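Local coordinates for phosphoserine phosphatase (Homo sapiens, PDB 6HYY), which hydrolyses O-phosphoserine to serine and phosphate, as a magnesium-dependent phosphatase of the haloacid dehalogenase-like family, at residues A[92-96]-A[97-101]; A[211-214]-A[215-218]. All coordinates share one frame; numbering follows the deposited sequence.

Contact 1: A[92-96]-A[97-101]; sequences SRLQE and RNVQV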
loop_
_atom_site.group_PDB
_atom_site.type_symbol
_atom_site.label_atom_id
_atom_site.label_comp_id
_atom_site.label_asym_id
_atom_site.label_seq_id
_atom_site.Cartn_x
_atom_site.Cartn_y
_atom_site.Cartn_z
ATOM N N SER A 92 13.193 1.660 9.283
ATOM C CA SER A 92 14.500 2.160 9.699
ATOM C C SER A 92 15.545 1.053 9.689
ATOM O O SER A 92 16.655 1.247 9.176
ATOM C CB SER A 92 14.388 2.781 11.092
ATOM O OG SER A 92 13.644 3.979 11.040
ATOM N N ARG A 93 15.217 -0.117 10.258
ATOM C CA ARG A 93 16.177 -1.218 10.268
ATOM C C ARG A 93 16.472 -1.720 8.862
ATOM O O ARG A 93 17.623 -2.057 8.555
ATOM C CB ARG A 93 15.679 -2.380 11.129
ATOM C CG ARG A 93 15.519 -2.014 12.612
ATOM C CD ARG A 93 16.853 -1.750 13.325
ATOM N NE ARG A 93 17.365 -0.379 13.162
ATOM C CZ ARG A 93 16.785 0.744 13.602
ATOM N NH1 ARG A 93 15.634 0.732 14.252
ATOM N NH2 ARG A 93 17.369 1.909 13.363
ATOM N N LEU A 94 15.458 -1.767 7.996
ATOM C CA LEU A 94 15.706 -2.204 6.621
ATOM C C LEU A 94 16.641 -1.237 5.905
ATOM O O LEU A 94 17.594 -1.651 5.219
ATOM C CB LEU A 94 14.379 -2.321 5.869
ATOM C CG LEU A 94 13.496 -3.509 6.231
ATOM C CD1 LEU A 94 12.114 -3.347 5.627
ATOM C CD2 LEU A 94 14.153 -4.788 5.710
ATOM N N GLN A 95 16.384 0.063 6.047
ATOM C CA GLN A 95 17.219 1.054 5.373
ATOM C C GLN A 95 18.632 1.062 5.935
ATOM O O GLN A 95 19.597 1.294 5.192
ATOM C CB GLN A 95 16.578 2.443 5.475
ATOM C CG GLN A 95 15.306 2.614 4.605
ATOM C CD GLN A 95 14.709 4.006 4.710
ATOM O OE1 GLN A 95 14.962 4.719 5.672
ATOM N NE2 GLN A 95 13.918 4.393 3.726
ATOM N N GLU A 96 18.787 0.768 7.225
ATOM C CA GLU A 96 20.124 0.698 7.805
ATOM C C GLU A 96 20.938 -0.464 7.247
ATOM O O GLU A 96 22.175 -0.401 7.263
ATOM C CB GLU A 96 20.000 0.623 9.328
ATOM C CG GLU A 96 19.583 1.971 9.901
ATOM C CD GLU A 96 19.498 2.003 11.410
ATOM O OE1 GLU A 96 19.164 3.089 11.942
ATOM O OE2 GLU A 96 19.764 0.964 12.062
ATOM N N ARG A 97 20.283 -1.503 6.726
ATOM C CA ARG A 97 20.959 -2.597 6.044
ATOM C C ARG A 97 20.924 -2.439 4.532
ATOM O O ARG A 97 21.233 -3.396 3.821
ATOM C CB ARG A 97 20.353 -3.942 6.453
ATOM C CG ARG A 97 20.792 -4.386 7.848
ATOM C CD ARG A 97 20.253 -5.766 8.248
ATOM N NE ARG A 97 20.892 -6.850 7.508
ATOM C CZ ARG A 97 20.308 -7.493 6.504
ATOM N NH1 ARG A 97 19.073 -7.167 6.141
ATOM N NH2 ARG A 97 20.955 -8.461 5.867
ATOM N N ASN A 98 20.570 -1.254 4.043
ATOM C CA ASN A 98 20.536 -0.914 2.620
ATOM C C ASN A 98 19.529 -1.740 1.831
ATOM O O ASN A 98 19.662 -1.876 0.614
ATOM C CB ASN A 98 21.928 -1.046 1.969
ATOM C CG ASN A 98 22.023 -0.296 0.661
ATOM O OD1 ASN A 98 21.562 0.842 0.532
ATOM N ND2 ASN A 98 22.616 -0.940 -0.331
ATOM N N VAL A 99 18.508 -2.306 2.480
ATOM C CA VAL A 99 17.405 -2.902 1.732
ATOM C C VAL A 99 16.582 -1.781 1.113
ATOM O O VAL A 99 16.273 -0.785 1.782
ATOM C CB VAL A 99 16.548 -3.770 2.668
ATOM C CG1 VAL A 99 15.322 -4.316 1.920
ATOM C CG2 VAL A 99 17.358 -4.908 3.243
ATOM N N GLN A 100 16.268 -1.900 -0.186
ATOM C CA GLN A 100 15.462 -0.892 -0.873
ATOM C C GLN A 100 13.993 -1.090 -0.517
ATOM O O GLN A 100 13.460 -2.191 -0.677
ATOM C CB GLN A 100 15.680 -0.984 -2.384
ATOM C CG GLN A 100 17.169 -0.757 -2.747
ATOM C CD GLN A 100 17.685 0.583 -2.259
ATOM O OE1 GLN A 100 17.312 1.620 -2.794
ATOM N NE2 GLN A 100 18.530 0.571 -1.216
ATOM N N VAL A 101 13.348 -0.053 0.018
ATOM C CA VAL A 101 11.979 -0.167 0.514
ATOM C C VAL A 101 11.046 0.635 -0.381
ATOM O O VAL A 101 11.318 1.800 -0.697
ATOM C CB VAL A 101 11.899 0.297 1.975
ATOM C CG1 VAL A 101 10.446 0.218 2.486
ATOM C CG2 VAL A 101 12.832 -0.554 2.851
HETATM O O HOH W 1 19.866 2.351 2.638
#
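With CG beside its own backbone N (chi1 -74°), Leu94 sends CD2 to Val99 and CD1 to Val101 where helix 87-96 turns into strand 100-105. Val99 keeps CG1 anti to its N (chi1 176°) and meets that CD2 with CB and both methyls. Leu94 CD2 lies 4.0 Å from Val99 CG1, the two side chains crossing obliquely. Val101, two residues on, brings CG2 to 3.8 Å from Leu94 CB and 4.0 Å from Leu94 CD1, and crosses the leucine at about a right angle. Phe15 of strand 12-16 touches both Leu94 and Val101, and Val13 touches Val99, which seats this apolar patch on the central sheet.

The backbone between helix and strand is a Schellman motif. Asn98, with positive phi (63°), is the C-prime residue; Val99 N donates to Leu94 O at 3.0 Å, and Asn98 N donates to Gln95 O at 3.0 Å from above the carbonyl plane. Gln95 O also accepts from a water that donates in turn to Asn98 OD1, so the side chain of the C-prime residue is tied back to the helix end. Arg97 N hydrogen-bonds to Arg93 O at 3.3 Å and only weakly to Leu94 O. Beyond the turn, Gln100 NE2 donates to Asn98 O at 3.3 Å, with that oxygen in the plane of its amide.

The carbonyls of Arg93, Leu94 and Gln95 are thus met by backbone N-H groups, that of Gln95 by a water as well, while the side chains of the buried Leu94, Val99 and Val101 meet through apolar contacts alone: polar capping and hydrophobic packing together probably set the direction in which the chain enters the strand.

Contact 2: A[211-214]-A[215-218]; sequences DFVE and LLGE
Leu216 folds back over the peptide between Phe212 and Val213. Its CB sits 3.2 Å from Val213 O. CG, placed beside its own backbone N (chi1 -57°), comes 3.6 Å from Phe212 O. CD1 ends 3.8 Å from Val213 CA, with Val213 CG1 more loosely alongside. Glu89 and Arg93 of helix 87-96 also touch this leucine. With an alanine here CB would remain against Val213, but the CG and CD1 contacts with Phe212 O and the packing on Arg93 would probably be lost, opening a gap beside that helix.

The turn that carries these residues follows strand 207-209, an outermost strand of the central sheet, and opens with an Asx turn: Val213 N donates to Asp211 OD1 at 3.0 Å in a nearly straight bond (174°), on the anti side of the carboxylate. Glu214 N then bonds to Asp211 O, while Glu214 OE2 accepts from Thr210 N and weakly from Asp211 N. Further along come three weak bonds: Phe212 O takes both Leu215 N and Leu216 N, and Glu214 O takes Gly217 N at 3.4 Å. Leu215 packs on Leu3 and Phe7 of helix 2-8, and the ring of Phe212 stacks with that of Phe192.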
loop_
_atom_site.group_PDB
_atom_site.type_symbol
_atom_site.label_atom_id
_atom_site.label_comp_id
_atom_site.label_asym_id
_atom_site.label_seq_id
_atom_site.Cartn_x
_atom_site.Cartn_y
_atom_site.Cartn_z
ATOM N N ASP A 211 2.271 -8.561 13.957
ATOM C CA ASP A 211 2.917 -7.414 14.575
ATOM C C ASP A 211 4.280 -7.256 13.921
ATOM O O ASP A 211 5.026 -8.232 13.797
ATOM C CB ASP A 211 3.039 -7.601 16.091
ATOM C CG ASP A 211 3.338 -6.303 16.824
ATOM O OD1 ASP A 211 4.222 -5.544 16.368
ATOM O OD2 ASP A 211 2.684 -6.041 17.857
ATOM N N PHE A 212 4.594 -6.037 13.479
ATOM C CA PHE A 212 5.862 -5.823 12.801
ATOM C C PHE A 212 7.059 -6.137 13.700
ATOM O O PHE A 212 8.156 -6.368 13.181
ATOM C CB PHE A 212 5.919 -4.390 12.260
ATOM C CG PHE A 212 5.117 -4.188 10.986
ATOM C CD1 PHE A 212 5.302 -5.024 9.882
ATOM C CD2 PHE A 212 4.174 -3.179 10.901
ATOM C CE1 PHE A 212 4.556 -4.832 8.721
ATOM C CE2 PHE A 212 3.432 -2.976 9.742
ATOM C CZ PHE A 212 3.618 -3.804 8.650
ATOM N N VAL A 213 6.861 -6.213 15.022
ATOM C CA VAL A 213 7.939 -6.620 15.927
ATOM C C VAL A 213 8.503 -7.983 15.540
ATOM O O VAL A 213 9.692 -8.249 15.749
ATOM C CB VAL A 213 7.468 -6.643 17.400
ATOM C CG1 VAL A 213 7.139 -5.246 17.903
ATOM C CG2 VAL A 213 6.311 -7.609 17.597
ATOM N N GLU A 214 7.670 -8.874 14.992
ATOM C CA GLU A 214 8.141 -10.227 14.710
ATOM C C GLU A 214 9.299 -10.231 13.726
ATOM O O GLU A 214 10.180 -11.094 13.809
ATOM C CB GLU A 214 6.996 -11.090 14.188
ATOM C CG GLU A 214 5.832 -11.185 15.149
ATOM C CD GLU A 214 4.658 -11.911 14.544
ATOM O OE1 GLU A 214 4.876 -13.004 13.984
ATOM O OE2 GLU A 214 3.524 -11.387 14.612
ATOM N N LEU A 215 9.319 -9.286 12.789
ATOM C CA LEU A 215 10.487 -9.130 11.934
ATOM C C LEU A 215 11.611 -8.390 12.640
ATOM O O LEU A 215 12.776 -8.537 12.251
ATOM C CB LEU A 215 10.093 -8.403 10.648
ATOM C CG LEU A 215 8.939 -9.092 9.930
ATOM C CD1 LEU A 215 8.446 -8.263 8.757
ATOM C CD2 LEU A 215 9.380 -10.476 9.470
ATOM N N LEU A 216 11.274 -7.597 13.662
ATOM C CA LEU A 216 12.210 -6.979 14.594
ATOM C C LEU A 216 12.647 -7.932 15.697
ATOM O O LEU A 216 13.103 -7.477 16.749
ATOM C CB LEU A 216 11.593 -5.725 15.222
ATOM C CG LEU A 216 11.093 -4.595 14.315
ATOM C CD1 LEU A 216 10.149 -3.669 15.073
ATOM C CD2 LEU A 216 12.263 -3.822 13.750
ATOM N N GLY A 217 12.468 -9.235 15.497
ATOM C CA GLY A 217 13.018 -10.220 16.404
ATOM C C GLY A 217 14.347 -10.704 15.871
ATOM O O GLY A 217 14.440 -11.792 15.298
ATOM N N GLU A 218 15.387 -9.894 16.034
ATOM C CA GLU A 218 16.684 -10.218 15.457
ATOM C C GLU A 218 17.792 -10.073 16.486
ATOM O O GLU A 218 18.461 -11.047 16.847
ATOM C CB GLU A 218 16.974 -9.314 14.258
ATOM C CG GLU A 218 16.599 -7.833 14.456
ATOM C CD GLU A 218 17.427 -6.898 13.583
ATOM O OE1 GLU A 218 18.324 -7.395 12.867
ATOM O OE2 GLU A 218 17.165 -5.675 13.594
#

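In the fold
Contact 1 closes long before contact 2 opens along the chain, yet their centres lie about 14 Å apart and they touch directly. Arg93 of contact 1 makes the join: its CG packs 3.9 Å from Leu216 CD2, and its CD lies 3.9 Å from Glu218 OE2. Helix 87-96 therefore borders the C-terminal turn, with Leu90 touching both Phe212 and Leu215. Neither contact forms part of the serine pocket or the magnesium site. The side chain of Val101 is about 13 Å from the bound serine, but strand 100-105 runs on to Ile104 and Ser105, which line that pocket. The side chain of Phe212 lies about 10 Å from the magnesium ion.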